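Local structure of HepC.19480.a.B1 (Helicobacter pylori, 6MTZ) at residues F187-E192 and T247-L252; C309-L314 and N326-K331; Y22-V27 and R123-I128. The protein is of unknown function but probably acts as a metal-dependent phosphoesterase of the DHH/DHHA1 kind. One frame throughout, in Å; residues are numbered along the deposited sequence.

Contact 1 (F187-E192 and T247-L252); sequences FMFDDE and THLLSL
F189 and L249 each hold CG anti to the carbonyl carbon, beside the backbone N, with chi1 -40° in F189 and -61° in L249; F189 already leaves its backbone facing helix 238-251, and its ring lies against L249. The two sides of the ring are used differently. One face receives L249 CD1, 4.3 Å from the ring centroid and 26° off the normal, in a CH-pi contact. L249 CB lies over the same face, above the CE1 side of the ring, 3.6 Å from F189 CE1. On the opposite face M188 CB lies 3.6 Å above the plane of the F189 ring, over its centre. L250 meets the ring at its edge, where L250 CD2 comes within 3.5 Å of F189 CZ. The same methyl meets M188 CE at 3.9 Å. At the partly exposed margin E192 and L249 slide past each other in opposite directions: mainly CB and CG of the glutamate lie against the leucine, E192 CG 3.8 Å from L249 CD1, while the carboxylate end passes L249 CD2. Beyond L250 lie F267 of strand 264-270 and L278 and F282 of helix 276-285. A flat ring suits two-sided packing, branched leucines fill its face and edge, and the unbranched methionine, bent at chi2 and chi3, can give CB to the ring face and CE to L250. With no hydrogen bond or salt bridge between them, the two segments meet through apolar and CH-pi contacts, which depend on close fit and not on directed polar bonds.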
loop_
_atom_site.group_PDB
_atom_site.type_symbol
_atom_site.label_atom_id
_atom_site.label_comp_id
_atom_site.label_asym_id
_atom_site.label_seq_id
_atom_site.Cartn_x
_atom_site.Cartn_y
_atom_site.Cartn_z
ATOM N N PHE A 187 3.013 -4.299 1.858
ATOM C CA PHE A 187 2.715 -4.826 3.186
ATOM C C PHE A 187 3.731 -4.336 4.207
ATOM O O PHE A 187 3.364 -3.888 5.300
ATOM C CB PHE A 187 2.700 -6.356 3.192
ATOM C CG PHE A 187 2.367 -6.931 4.550
ATOM C CD1 PHE A 187 3.354 -7.163 5.491
ATOM C CD2 PHE A 187 1.051 -7.161 4.908
ATOM C CE1 PHE A 187 3.033 -7.647 6.760
ATOM C CE2 PHE A 187 0.730 -7.647 6.160
ATOM C CZ PHE A 187 1.719 -7.889 7.088
ATOM N N MET A 188 5.020 -4.439 3.882
ATOM C CA MET A 188 6.038 -4.111 4.869
ATOM C C MET A 188 6.195 -2.606 5.055
ATOM O O MET A 188 6.527 -2.164 6.158
ATOM C CB MET A 188 7.378 -4.742 4.474
ATOM C CG MET A 188 7.378 -6.287 4.480
ATOM S SD MET A 188 7.068 -7.026 6.091
ATOM C CE MET A 188 8.588 -6.643 6.987
ATOM N N PHE A 189 5.955 -1.809 4.008
ATOM C CA PHE A 189 6.257 -0.374 4.010
ATOM C C PHE A 189 5.043 0.422 3.532
ATOM O O PHE A 189 5.100 1.153 2.548
ATOM C CB PHE A 189 7.464 -0.079 3.133
ATOM C CG PHE A 189 8.555 -1.107 3.256
ATOM C CD1 PHE A 189 9.185 -1.311 4.467
ATOM C CD2 PHE A 189 8.951 -1.860 2.156
ATOM C CE1 PHE A 189 10.211 -2.259 4.586
ATOM C CE2 PHE A 189 9.962 -2.801 2.261
ATOM C CZ PHE A 189 10.598 -3.002 3.483
ATOM N N ASP A 190 3.940 0.308 4.275
ATOM C CA ASP A 190 2.665 0.833 3.799
ATOM C C ASP A 190 2.747 2.329 3.501
ATOM O O ASP A 190 2.376 2.778 2.409
ATOM C CB ASP A 190 1.576 0.554 4.829
ATOM C CG ASP A 190 0.241 1.080 4.390
ATOM O OD1 ASP A 190 -0.355 0.493 3.461
ATOM O OD2 ASP A 190 -0.199 2.096 4.959
ATOM N N ASP A 191 3.266 3.112 4.443
ATOM C CA ASP A 191 3.303 4.557 4.240
ATOM C C ASP A 191 4.340 4.955 3.202
ATOM O O ASP A 191 4.107 5.876 2.412
ATOM C CB ASP A 191 3.583 5.273 5.560
ATOM C CG ASP A 191 2.440 5.165 6.526
ATOM O OD1 ASP A 191 1.297 4.907 6.074
ATOM O OD2 ASP A 191 2.687 5.325 7.738
ATOM N N GLU A 192 5.506 4.305 3.210
ATOM C CA GLU A 192 6.543 4.690 2.258
ATOM C C GLU A 192 6.158 4.273 0.851
ATOM O O GLU A 192 6.524 4.944 -0.122
ATOM C CB GLU A 192 7.890 4.083 2.650
ATOM C CG GLU A 192 8.454 4.613 3.978
ATOM C CD GLU A 192 7.893 3.889 5.197
ATOM O OE1 GLU A 192 7.013 3.022 5.016
ATOM O OE2 GLU A 192 8.337 4.183 6.335
ATOM N N THR A 247 15.980 -2.312 2.497
ATOM C CA THR A 247 16.776 -2.723 3.654
ATOM C C THR A 247 16.865 -1.609 4.696
ATOM O O THR A 247 16.802 -1.878 5.906
ATOM C CB THR A 247 18.184 -3.166 3.230
ATOM O OG1 THR A 247 18.850 -2.096 2.552
ATOM C CG2 THR A 247 18.117 -4.376 2.310
ATOM N N HIS A 248 17.012 -0.349 4.257
ATOM C CA HIS A 248 17.047 0.757 5.210
ATOM C C HIS A 248 15.764 0.814 6.030
ATOM O O HIS A 248 15.804 1.009 7.253
ATOM C CB HIS A 248 17.264 2.098 4.508
ATOM C CG HIS A 248 17.220 3.272 5.443
ATOM N ND1 HIS A 248 16.077 4.016 5.660
ATOM C CD2 HIS A 248 18.174 3.816 6.237
ATOM C CE1 HIS A 248 16.334 4.973 6.533
ATOM N NE2 HIS A 248 17.600 4.874 6.900
ATOM N N LEU A 249 14.618 0.635 5.370
ATOM C CA LEU A 249 13.356 0.583 6.099
ATOM C C LEU A 249 13.259 -0.673 6.955
ATOM O O LEU A 249 12.670 -0.631 8.039
ATOM C CB LEU A 249 12.185 0.675 5.125
ATOM C CG LEU A 249 12.171 1.982 4.324
ATOM C CD1 LEU A 249 11.068 1.963 3.261
ATOM C CD2 LEU A 249 11.991 3.184 5.252
ATOM N N LEU A 250 13.846 -1.791 6.504
ATOM C CA LEU A 250 13.836 -2.998 7.327
ATOM C C LEU A 250 14.713 -2.838 8.560
ATOM O O LEU A 250 14.377 -3.373 9.630
ATOM C CB LEU A 250 14.295 -4.219 6.510
ATOM C CG LEU A 250 13.373 -4.720 5.391
ATOM C CD1 LEU A 250 14.008 -5.888 4.664
ATOM C CD2 LEU A 250 11.992 -5.092 5.936
ATOM N N SER A 251 15.833 -2.110 8.433
ATOM C CA SER A 251 16.767 -1.971 9.552
ATOM C C SER A 251 16.097 -1.326 10.754
ATOM O O SER A 251 16.477 -1.601 11.895
ATOM C CB SER A 251 17.997 -1.159 9.132
ATOM O OG SER A 251 18.816 -1.901 8.251
ATOM N N LEU A 252 15.075 -0.502 10.521
ATOM C CA LEU A 252 14.332 0.087 11.625
ATOM C C LEU A 252 13.335 -0.874 12.260
ATOM O O LEU A 252 12.680 -0.493 13.233
ATOM C CB LEU A 252 13.591 1.335 11.148
ATOM C CG LEU A 252 14.300 2.277 10.166
ATOM C CD1 LEU A 252 13.362 3.416 9.806
ATOM C CD2 LEU A 252 15.611 2.813 10.721
#

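Contact 2 (C309-L314 and N326-K331); sequences CDVCEL and NASGGK
S328 rises from strand 327-331 against the first turn of helix 311-318, which presents V311 and C312. Its CB lies 3.6 Å from V311 O. With OG anti to the carbonyl carbon (chi1 -69°), the hydroxyl then comes up close to C312, 3.1 Å from C312 CA and 3.5 Å from C312 CB. C312 N is also near, but the angle is too poor for a hydrogen bond. The hydroxyl proton has two carbonyl oxygens within reach, A327 O and H324 O of strand 322-324, each for a weak bond at most. A residue as small as serine lets the helix sit this low over the strand. Beside it V311 lays CG2 on the backbone, 3.5 Å from A327 N, while L303 and F291 of the sheet also touch this valine. Where the helix starts, D310 caps it: E313 N bonds to D310 OD1 at 3.2 Å, from above the carboxylate plane. A water accepts from C309 N and can donate to N326 OD1, 2.7 Å away. G322, H324, N326, A327, S328 and G329 belong to a glycine-rich GGGHxxASGG sequence, characteristic of the DHHA1 domain, where in relatives it helps bind substrate.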
loop_
_atom_site.group_PDB
_atom_site.type_symbol
_atom_site.label_atom_id
_atom_site.label_comp_id
_atom_site.label_asym_id
_atom_site.label_seq_id
_atom_site.Cartn_x
_atom_site.Cartn_y
_atom_site.Cartn_z
ATOM N N CYS A 309 24.399 -19.720 8.834
ATOM C CA CYS A 309 23.251 -20.556 9.170
ATOM C C CYS A 309 22.914 -21.428 7.975
ATOM O O CYS A 309 22.610 -20.909 6.898
ATOM C CB CYS A 309 22.045 -19.720 9.554
ATOM S SG CYS A 309 20.549 -20.730 9.708
ATOM N N ASP A 310 22.953 -22.743 8.166
ATOM C CA ASP A 310 22.573 -23.656 7.101
ATOM C C ASP A 310 21.062 -23.629 6.924
ATOM O O ASP A 310 20.346 -24.371 7.606
ATOM C CB ASP A 310 23.046 -25.073 7.420
ATOM C CG ASP A 310 22.899 -26.012 6.241
ATOM O OD1 ASP A 310 22.119 -25.696 5.316
ATOM O OD2 ASP A 310 23.565 -27.068 6.240
ATOM N N VAL A 311 20.565 -22.793 6.011
ATOM C CA VAL A 311 19.116 -22.677 5.850
ATOM C C VAL A 311 18.519 -23.881 5.139
ATOM O O VAL A 311 17.302 -24.084 5.205
ATOM C CB VAL A 311 18.715 -21.380 5.120
ATOM C CG1 VAL A 311 19.006 -20.182 6.010
ATOM C CG2 VAL A 311 19.432 -21.250 3.765
ATOM N N CYS A 312 19.336 -24.682 4.452
ATOM C CA CYS A 312 18.835 -25.951 3.936
ATOM C C CYS A 312 18.409 -26.863 5.080
ATOM O O CYS A 312 17.304 -27.419 5.069
ATOM C CB CYS A 312 19.893 -26.625 3.067
ATOM S SG CYS A 312 19.356 -28.197 2.340
ATOM N N GLU A 313 19.276 -27.018 6.085
ATOM C CA GLU A 313 18.913 -27.810 7.257
ATOM C C GLU A 313 17.705 -27.211 7.975
ATOM O O GLU A 313 16.788 -27.941 8.383
ATOM C CB GLU A 313 20.111 -27.922 8.205
ATOM N N LEU A 314 17.676 -25.881 8.111
ATOM C CA LEU A 314 16.556 -25.216 8.773
ATOM C C LEU A 314 15.233 -25.545 8.093
ATOM O O LEU A 314 14.260 -25.930 8.755
ATOM C CB LEU A 314 16.783 -23.701 8.795
ATOM C CG LEU A 314 15.946 -22.837 9.744
ATOM C CD1 LEU A 314 16.623 -21.475 9.923
ATOM C CD2 LEU A 314 14.526 -22.655 9.251
ATOM N N ASN A 326 22.978 -21.572 1.740
ATOM C CA ASN A 326 22.685 -20.149 1.840
ATOM C C ASN A 326 21.390 -19.738 1.148
ATOM O O ASN A 326 21.072 -18.544 1.131
ATOM C CB ASN A 326 23.855 -19.341 1.269
ATOM C CG ASN A 326 25.099 -19.448 2.125
ATOM O OD1 ASN A 326 25.064 -19.140 3.314
ATOM N ND2 ASN A 326 26.195 -19.912 1.536
ATOM N N ALA A 327 20.635 -20.680 0.582
ATOM C CA ALA A 327 19.374 -20.357 -0.080
ATOM C C ALA A 327 18.528 -21.620 -0.157
ATOM O O ALA A 327 19.015 -22.665 -0.594
ATOM C CB ALA A 327 19.608 -19.769 -1.479
ATOM N N SER A 328 17.274 -21.523 0.273
ATOM C CA SER A 328 16.395 -22.680 0.398
ATOM C C SER A 328 14.950 -22.202 0.410
ATOM O O SER A 328 14.664 -21.008 0.542
ATOM C CB SER A 328 16.691 -23.472 1.670
ATOM O OG SER A 328 17.946 -24.113 1.588
ATOM N N GLY A 329 14.034 -23.159 0.297
ATOM C CA GLY A 329 12.622 -22.859 0.370
ATOM C C GLY A 329 11.861 -23.977 1.050
ATOM O O GLY A 329 12.430 -24.982 1.476
ATOM N N GLY A 330 10.551 -23.784 1.138
ATOM C CA GLY A 330 9.673 -24.744 1.770
ATOM C C GLY A 330 8.280 -24.158 1.864
ATOM O O GLY A 330 7.979 -23.132 1.240
ATOM N N LYS A 331 7.446 -24.808 2.681
ATOM C CA LYS A 331 6.056 -24.403 2.839
ATOM C C LYS A 331 5.587 -24.668 4.267
ATOM O O LYS A 331 6.040 -25.606 4.924
ATOM C CB LYS A 331 5.146 -25.135 1.834
HETATM O O HOH W 1 24.883 -20.367 5.757
#

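Contact 3 (Y22-V27 and R123-I128); sequences YACQLV and RCATKI
Helix 19-29 and the first turn of helix 125-136 approach closely, C24 and T126 having their CA atoms 4.5 Å apart. T126 fills the gap between them with both branches. Its OG1, anti to the carbonyl carbon at chi1 -68°, presses on A23 CB at 3.1 Å, a tight approach. It is also near C24 N, although the angle there is too poor for a hydrogen bond. The other branch, CG2, anti to the backbone N, lies between A23 CB and V27 CG2, 3.8 Å from the latter atom, the side chains of V27 and T126 crossing obliquely. C24 comes in from the same helix as A23: its SG lies 3.5 Å from T126 N and 3.7 Å from A125 CB, so the sulfur rests against the opening backbone of the second helix. That helix is capped by another cysteine, C124, whose SG accepts from K127 N at 3.3 Å with an N-H...S angle of 153°. Small residues suit the interface: alanine and cysteine let the backbones come together, and the beta-branched threonine and valine supply compact, stiff contacts. A125 also touches D71 and H103, which with D20 belong to the motifs that bind metal in DHH relatives. The packing brings two N-H groups at the start of helix 125-136 to the carboxylate of D20, A125 N to OD2 and T126 N to OD1, which probably helps hold that side chain in a fixed orientation.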
loop_
_atom_site.group_PDB
_atom_site.type_symbol
_atom_site.label_atom_id
_atom_site.label_comp_id
_atom_site.label_asym_id
_atom_site.label_seq_id
_atom_site.Cartn_x
_atom_site.Cartn_y
_atom_site.Cartn_z
ATOM N N TYR A 22 -5.290 5.413 -5.644
ATOM C CA TYR A 22 -4.297 6.270 -5.003
ATOM C C TYR A 22 -4.505 7.749 -5.327
ATOM O O TYR A 22 -4.210 8.602 -4.492
ATOM C CB TYR A 22 -2.869 5.845 -5.387
ATOM C CG TYR A 22 -2.327 4.723 -4.538
ATOM C CD1 TYR A 22 -1.969 4.940 -3.215
ATOM C CD2 TYR A 22 -2.179 3.443 -5.050
ATOM C CE1 TYR A 22 -1.484 3.916 -2.431
ATOM C CE2 TYR A 22 -1.691 2.407 -4.267
ATOM C CZ TYR A 22 -1.348 2.649 -2.964
ATOM O OH TYR A 22 -0.853 1.620 -2.189
ATOM N N ALA A 23 -4.985 8.071 -6.528
ATOM C CA ALA A 23 -5.302 9.464 -6.849
ATOM C C ALA A 23 -6.352 10.057 -5.900
ATOM O O ALA A 23 -6.319 11.263 -5.608
ATOM C CB ALA A 23 -5.773 9.549 -8.302
ATOM N N CYS A 24 -7.298 9.241 -5.420
ATOM C CA CYS A 24 -8.230 9.727 -4.401
ATOM C C CYS A 24 -7.472 10.314 -3.223
ATOM O O CYS A 24 -7.880 11.325 -2.649
ATOM C CB CYS A 24 -9.144 8.590 -3.924
ATOM S SG CYS A 24 -10.337 8.065 -5.167
ATOM N N GLN A 25 -6.363 9.686 -2.846
ATOM C CA GLN A 25 -5.625 10.106 -1.665
ATOM C C GLN A 25 -4.664 11.250 -1.946
ATOM O O GLN A 25 -4.385 12.043 -1.040
ATOM C CB GLN A 25 -4.878 8.908 -1.089
ATOM C CG GLN A 25 -5.847 7.879 -0.535
ATOM C CD GLN A 25 -5.175 6.595 -0.130
ATOM O OE1 GLN A 25 -4.233 6.133 -0.779
ATOM N NE2 GLN A 25 -5.666 5.997 0.945
ATOM N N LEU A 26 -4.149 11.360 -3.177
ATOM C CA LEU A 26 -3.511 12.612 -3.574
ATOM C C LEU A 26 -4.485 13.764 -3.409
ATOM O O LEU A 26 -4.135 14.825 -2.870
ATOM C CB LEU A 26 -3.018 12.536 -5.022
ATOM C CG LEU A 26 -2.255 13.749 -5.581
ATOM C CD1 LEU A 26 -1.307 13.313 -6.679
ATOM C CD2 LEU A 26 -3.179 14.814 -6.143
ATOM N N VAL A 27 -5.722 13.564 -3.854
ATOM C CA VAL A 27 -6.709 14.631 -3.785
ATOM C C VAL A 27 -7.004 14.971 -2.334
ATOM O O VAL A 27 -6.950 16.140 -1.934
ATOM C CB VAL A 27 -7.982 14.230 -4.548
ATOM C CG1 VAL A 27 -9.151 15.145 -4.154
ATOM C CG2 VAL A 27 -7.735 14.272 -6.066
ATOM N N ARG A 123 -18.499 8.366 -13.189
ATOM C CA ARG A 123 -17.260 9.078 -12.901
ATOM C C ARG A 123 -16.293 8.132 -12.214
ATOM O O ARG A 123 -16.701 7.168 -11.562
ATOM C CB ARG A 123 -17.485 10.301 -11.992
ATOM C CG ARG A 123 -18.077 11.530 -12.690
ATOM C CD ARG A 123 -18.364 12.633 -11.686
ATOM N NE ARG A 123 -19.476 12.281 -10.805
ATOM C CZ ARG A 123 -19.717 12.859 -9.630
ATOM N NH1 ARG A 123 -18.921 13.817 -9.179
ATOM N NH2 ARG A 123 -20.756 12.470 -8.898
ATOM N N CYS A 124 -15.007 8.419 -12.353
ATOM C CA CYS A 124 -14.043 7.683 -11.563
ATOM C C CYS A 124 -14.134 8.149 -10.116
ATOM O O CYS A 124 -14.664 9.227 -9.813
ATOM C CB CYS A 124 -12.624 7.881 -12.100
ATOM S SG CYS A 124 -11.915 9.511 -11.713
ATOM N N ALA A 125 -13.610 7.317 -9.212
ATOM C CA ALA A 125 -13.675 7.648 -7.793
ATOM C C ALA A 125 -12.916 8.930 -7.488
ATOM O O ALA A 125 -13.367 9.738 -6.669
ATOM C CB ALA A 125 -13.136 6.488 -6.960
ATOM N N THR A 126 -11.766 9.146 -8.146
ATOM C CA THR A 126 -10.993 10.356 -7.881
ATOM C C THR A 126 -11.806 11.620 -8.160
ATOM O O THR A 126 -11.762 12.575 -7.378
ATOM C CB THR A 126 -9.705 10.346 -8.702
ATOM O OG1 THR A 126 -8.854 9.316 -8.200
ATOM C CG2 THR A 126 -8.963 11.667 -8.546
ATOM N N LYS A 127 -12.578 11.637 -9.250
ATOM C CA LYS A 127 -13.352 12.831 -9.562
ATOM C C LYS A 127 -14.491 13.018 -8.567
ATOM O O LYS A 127 -14.763 14.144 -8.136
ATOM C CB LYS A 127 -13.883 12.761 -10.993
ATOM C CG LYS A 127 -14.587 14.050 -11.452
ATOM C CD LYS A 127 -14.635 14.128 -12.987
ATOM C CE LYS A 127 -15.200 15.481 -13.468
ATOM N NZ LYS A 127 -15.537 15.452 -14.926
ATOM N N ILE A 128 -15.154 11.925 -8.178
ATOM C CA ILE A 128 -16.168 11.997 -7.129
ATOM C C ILE A 128 -15.572 12.569 -5.840
ATOM O O ILE A 128 -16.139 13.481 -5.232
ATOM C CB ILE A 128 -16.801 10.612 -6.885
ATOM C CG1 ILE A 128 -17.453 10.064 -8.155
ATOM C CG2 ILE A 128 -17.825 10.694 -5.758
ATOM C CD1 ILE A 128 -17.900 8.625 -8.014
#

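In the fold
Along the chain contact 3 closes first, then contact 1, then contact 2, with no interleaving. Contact 3 joins two helices beside the five-stranded parallel sheet of the N-terminal domain, while contact 2 belongs to the mixed sheet of the C-terminal domain; their centres are 45 Å apart, on opposite sides of the chain's centre. Contact 1 lies between, its centre 24 Å from that of contact 2 and 26 Å from that of contact 3. Helix 190-203 also reaches Y22 and Q25 of contact 3, and helix 238-251 leads into the mixed sheet, so contact 1 bridges the domains. If the protein works as DHH/DHHA1 enzymes do, the active site probably lies in the cleft between them.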